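Local atomic coordinates of nisin leader peptide-processing serine protease NisP (Lactococcus lactis subsp. lactis, PDB entry 4MZD), a protein that probably cleaves the leader peptide from the precursor of the antibiotic nisin, acting as a subtilisin-like serine endopeptidase. Residues Asn120-Glu131 with Arg174-Trp185. Residues are numbered along the deposited sequence; the frame is centred on the assembly and turned at random.
Sequences NLVPKGGFDNEE and RVFGENLSKSEW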
# COMPACT_ATOMS: atom_id res chain seq x y z
N ASN A 120 -2.32 -13.88 -11.58
CA ASN A 120 -2.18 -14.53 -10.29
C ASN A 120 -0.77 -15.08 -10.15
O ASN A 120 -0.35 -15.91 -10.96
CB ASN A 120 -3.20 -15.66 -10.18
CG ASN A 120 -3.05 -16.43 -8.89
OD1 ASN A 120 -2.63 -15.88 -7.86
ND2 ASN A 120 -3.41 -17.71 -8.93
N LEU A 121 -0.05 -14.59 -9.14
CA LEU A 121 1.32 -15.04 -8.87
C LEU A 121 1.38 -16.02 -7.70
O LEU A 121 2.46 -16.49 -7.34
CB LEU A 121 2.25 -13.85 -8.58
CG LEU A 121 2.51 -12.81 -9.68
CD1 LEU A 121 2.90 -13.49 -10.98
CD2 LEU A 121 1.31 -11.87 -9.90
N VAL A 122 0.24 -16.34 -7.10
CA VAL A 122 0.22 -17.28 -5.98
C VAL A 122 0.36 -18.70 -6.53
O VAL A 122 -0.46 -19.13 -7.34
CB VAL A 122 -1.08 -17.17 -5.16
CG1 VAL A 122 -1.07 -18.18 -4.02
CG2 VAL A 122 -1.25 -15.75 -4.62
N PRO A 123 1.40 -19.44 -6.12
CA PRO A 123 1.59 -20.78 -6.68
C PRO A 123 0.57 -21.76 -6.15
O PRO A 123 -0.10 -21.48 -5.16
CB PRO A 123 2.99 -21.16 -6.18
CG PRO A 123 3.14 -20.41 -4.91
CD PRO A 123 2.45 -19.09 -5.15
N LYS A 124 0.47 -22.91 -6.80
CA LYS A 124 -0.36 -23.99 -6.29
C LYS A 124 0.05 -24.30 -4.85
O LYS A 124 1.24 -24.40 -4.53
CB LYS A 124 -0.20 -25.24 -7.15
CG LYS A 124 -1.12 -26.37 -6.74
CD LYS A 124 -1.00 -27.54 -7.69
CE LYS A 124 -1.98 -28.64 -7.33
NZ LYS A 124 -1.84 -29.82 -8.22
N GLY A 125 -0.94 -24.42 -3.97
CA GLY A 125 -0.68 -24.66 -2.57
C GLY A 125 -0.48 -23.40 -1.74
O GLY A 125 -0.39 -23.48 -0.52
N GLY A 126 -0.40 -22.25 -2.40
CA GLY A 126 -0.26 -20.99 -1.69
C GLY A 126 1.02 -20.89 -0.87
O GLY A 126 2.08 -21.35 -1.30
N PHE A 127 0.91 -20.30 0.31
CA PHE A 127 2.07 -20.05 1.15
C PHE A 127 2.60 -21.36 1.72
O PHE A 127 1.97 -21.95 2.60
CB PHE A 127 1.69 -19.08 2.28
CG PHE A 127 2.83 -18.67 3.15
CD1 PHE A 127 3.69 -17.65 2.76
CD2 PHE A 127 3.05 -19.30 4.37
CE1 PHE A 127 4.74 -17.26 3.57
CE2 PHE A 127 4.11 -18.92 5.18
CZ PHE A 127 4.95 -17.89 4.78
N ASP A 128 3.75 -21.80 1.21
CA ASP A 128 4.42 -23.03 1.66
C ASP A 128 3.44 -24.20 1.83
O ASP A 128 3.49 -24.95 2.81
CB ASP A 128 5.25 -22.76 2.92
CG ASP A 128 6.48 -21.92 2.63
OD1 ASP A 128 6.93 -21.89 1.46
OD2 ASP A 128 7.02 -21.29 3.56
N ASN A 129 2.57 -24.34 0.84
CA ASN A 129 1.63 -25.46 0.75
C ASN A 129 0.61 -25.56 1.87
O ASN A 129 0.08 -26.64 2.14
CB ASN A 129 2.36 -26.79 0.56
CG ASN A 129 2.66 -27.05 -0.90
OD1 ASN A 129 1.77 -27.04 -1.74
ND2 ASN A 129 3.93 -27.26 -1.21
N GLU A 130 0.32 -24.44 2.51
CA GLU A 130 -0.68 -24.41 3.57
C GLU A 130 -2.07 -24.14 3.02
O GLU A 130 -3.06 -24.19 3.75
CB GLU A 130 -0.28 -23.36 4.61
CG GLU A 130 1.10 -23.63 5.18
CD GLU A 130 1.58 -22.57 6.14
OE1 GLU A 130 0.79 -21.67 6.49
OE2 GLU A 130 2.76 -22.65 6.55
N GLU A 131 -2.15 -23.89 1.71
CA GLU A 131 -3.40 -23.50 1.09
C GLU A 131 -3.73 -24.41 -0.09
O GLU A 131 -3.53 -24.05 -1.24
CB GLU A 131 -3.32 -22.05 0.62
CG GLU A 131 -2.78 -21.12 1.69
CD GLU A 131 -2.79 -19.68 1.23
OE1 GLU A 131 -1.71 -19.16 0.89
OE2 GLU A 131 -3.89 -19.08 1.20
N ARG A 174 -2.30 -10.67 -8.16
CA ARG A 174 -2.61 -11.33 -6.90
C ARG A 174 -1.39 -12.06 -6.34
O ARG A 174 -0.82 -12.93 -7.01
CB ARG A 174 -3.77 -12.31 -7.06
CG ARG A 174 -4.21 -12.92 -5.75
CD ARG A 174 -5.58 -13.58 -5.79
NE ARG A 174 -5.59 -14.87 -6.47
CZ ARG A 174 -5.36 -16.05 -5.88
NH1 ARG A 174 -5.43 -17.16 -6.61
NH2 ARG A 174 -5.07 -16.13 -4.60
N VAL A 175 -1.02 -11.70 -5.11
CA VAL A 175 0.11 -12.31 -4.43
C VAL A 175 -0.26 -12.87 -3.05
O VAL A 175 0.62 -13.32 -2.32
CB VAL A 175 1.33 -11.35 -4.31
CG1 VAL A 175 1.83 -10.94 -5.68
CG2 VAL A 175 0.98 -10.14 -3.45
N PHE A 176 -1.54 -12.84 -2.70
CA PHE A 176 -2.01 -13.49 -1.48
C PHE A 176 -3.17 -14.40 -1.82
O PHE A 176 -4.00 -14.09 -2.68
CB PHE A 176 -2.54 -12.48 -0.46
CG PHE A 176 -1.49 -11.60 0.15
CD1 PHE A 176 -0.84 -11.97 1.32
CD2 PHE A 176 -1.15 -10.40 -0.44
CE1 PHE A 176 0.12 -11.16 1.89
CE2 PHE A 176 -0.18 -9.59 0.11
CZ PHE A 176 0.45 -9.96 1.28
N GLY A 177 -3.23 -15.52 -1.10
CA GLY A 177 -4.40 -16.36 -1.05
C GLY A 177 -5.24 -15.91 0.13
O GLY A 177 -5.99 -14.94 0.03
N GLU A 178 -5.08 -16.58 1.26
CA GLU A 178 -5.80 -16.18 2.46
C GLU A 178 -4.90 -15.80 3.63
O GLU A 178 -5.39 -15.39 4.68
CB GLU A 178 -6.78 -17.27 2.89
CG GLU A 178 -7.91 -17.45 1.92
CD GLU A 178 -8.88 -18.50 2.39
OE1 GLU A 178 -8.49 -19.68 2.46
OE2 GLU A 178 -10.03 -18.14 2.71
N ASN A 179 -3.59 -15.93 3.46
CA ASN A 179 -2.71 -15.58 4.58
C ASN A 179 -1.47 -14.78 4.20
O ASN A 179 -1.55 -13.57 4.04
CB ASN A 179 -2.39 -16.79 5.46
CG ASN A 179 -1.51 -17.83 4.77
OD1 ASN A 179 -1.80 -18.25 3.65
ND2 ASN A 179 -0.43 -18.24 5.43
N LEU A 180 -0.33 -15.45 4.09
CA LEU A 180 0.94 -14.77 3.86
C LEU A 180 1.41 -14.89 2.40
O LEU A 180 0.86 -15.66 1.61
CB LEU A 180 1.99 -15.28 4.83
CG LEU A 180 1.64 -15.05 6.31
CD1 LEU A 180 2.54 -15.87 7.22
CD2 LEU A 180 1.73 -13.57 6.65
N SER A 181 2.44 -14.12 2.07
CA SER A 181 3.00 -14.11 0.74
C SER A 181 4.51 -14.26 0.81
O SER A 181 5.08 -14.44 1.89
CB SER A 181 2.58 -12.82 0.01
OG SER A 181 3.06 -12.76 -1.32
N LYS A 182 5.16 -14.24 -0.35
CA LYS A 182 6.60 -14.44 -0.47
C LYS A 182 7.20 -13.37 -1.37
O LYS A 182 6.56 -12.94 -2.33
CB LYS A 182 6.91 -15.81 -1.08
CG LYS A 182 6.49 -17.00 -0.24
CD LYS A 182 7.43 -17.22 0.94
CE LYS A 182 7.20 -18.58 1.57
NZ LYS A 182 8.15 -18.82 2.69
N SER A 183 8.43 -12.97 -1.08
CA SER A 183 9.09 -11.96 -1.90
C SER A 183 9.27 -12.44 -3.34
O SER A 183 9.23 -11.63 -4.26
CB SER A 183 10.43 -11.53 -1.31
OG SER A 183 11.34 -12.61 -1.28
N GLU A 184 9.47 -13.73 -3.55
CA GLU A 184 9.59 -14.24 -4.91
C GLU A 184 8.34 -13.92 -5.72
O GLU A 184 8.43 -13.55 -6.90
CB GLU A 184 9.86 -15.75 -4.91
CG GLU A 184 10.34 -16.32 -6.25
CD GLU A 184 9.20 -16.75 -7.17
OE1 GLU A 184 8.05 -16.89 -6.71
OE2 GLU A 184 9.47 -16.96 -8.38
N TRP A 185 7.18 -14.05 -5.10
CA TRP A 185 5.93 -13.78 -5.81
C TRP A 185 5.76 -12.28 -6.04
O TRP A 185 5.35 -11.85 -7.12
CB TRP A 185 4.71 -14.30 -5.05
CG TRP A 185 4.80 -15.64 -4.39
CD1 TRP A 185 5.78 -16.60 -4.52
CD2 TRP A 185 3.84 -16.16 -3.47
NE1 TRP A 185 5.47 -17.68 -3.72
CE2 TRP A 185 4.29 -17.43 -3.06
CE3 TRP A 185 2.64 -15.67 -2.95
CZ2 TRP A 185 3.58 -18.21 -2.15
CZ3 TRP A 185 1.93 -16.44 -2.05
CH2 TRP A 185 2.41 -17.70 -1.65
O HOH W 1 -1.77 -16.43 1.12
O HOH W 2 -6.21 -20.57 1.68
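Trp185, in the first turn of helix 183-195, takes Pro123 across one face of its indole, with CD 3.4 Å from the centroid of the six-membered ring in a CH-pi contact. Leu121 O and Val122 CA cover the same face, and the backbone N of Phe127 comes up to the ring edge. Lys182, the N-cap residue, puts its CB on the opposite face, so the indole is sandwiched between the loop after strand 117-120 and its own helix start. Val122 wedges CG2 against the backbone, 3.4 Å from Val175 C, while CG1 reaches the indole at CZ3. Phe127 belongs to the same tight packing: with CG anti to the backbone N (chi1 -176°), its ring is set over Leu180 CB, 3.6 Å from the centroid.

Where the two parallel strands run out, Leu121 N gives a hydrogen bond to Arg174 O. Beside it, the Asn120 amide lies nearly flat over the guanidinium of Arg174, the planes 19° apart, yet the two are not hydrogen-bonded. Asn120 OD1 accepts from Val122 N in an Asx turn and ND2 goes to Asn137, while Arg174 reaches Glu134, Asp140 and Phe176 O.

Toward the surface the packing gives way to charge and water. Lys182 crosses Phe127 at about a right angle, and its NZ forms a salt bridge with exposed Asp128 OD2 at 2.9 Å. Water 2 joins exposed Glu178 OE1 to Glu131 OE2.

Glu131 itself is buried, its carboxylate held by both segments. OE2 accepts from Glu178 N at 2.8 Å through the syn lone pair, while OE1 uses its anti lone pair for Phe127 N. Water 1 links OE1 to Gly177 N, Asn179 N and Leu180 O. A single carboxylate thus ties together two irregular loops of the subtilisin-like domain; its two backbone N-H donors, with the waters, would probably favour the ionised form, although Glu178 nearby may offset part of this.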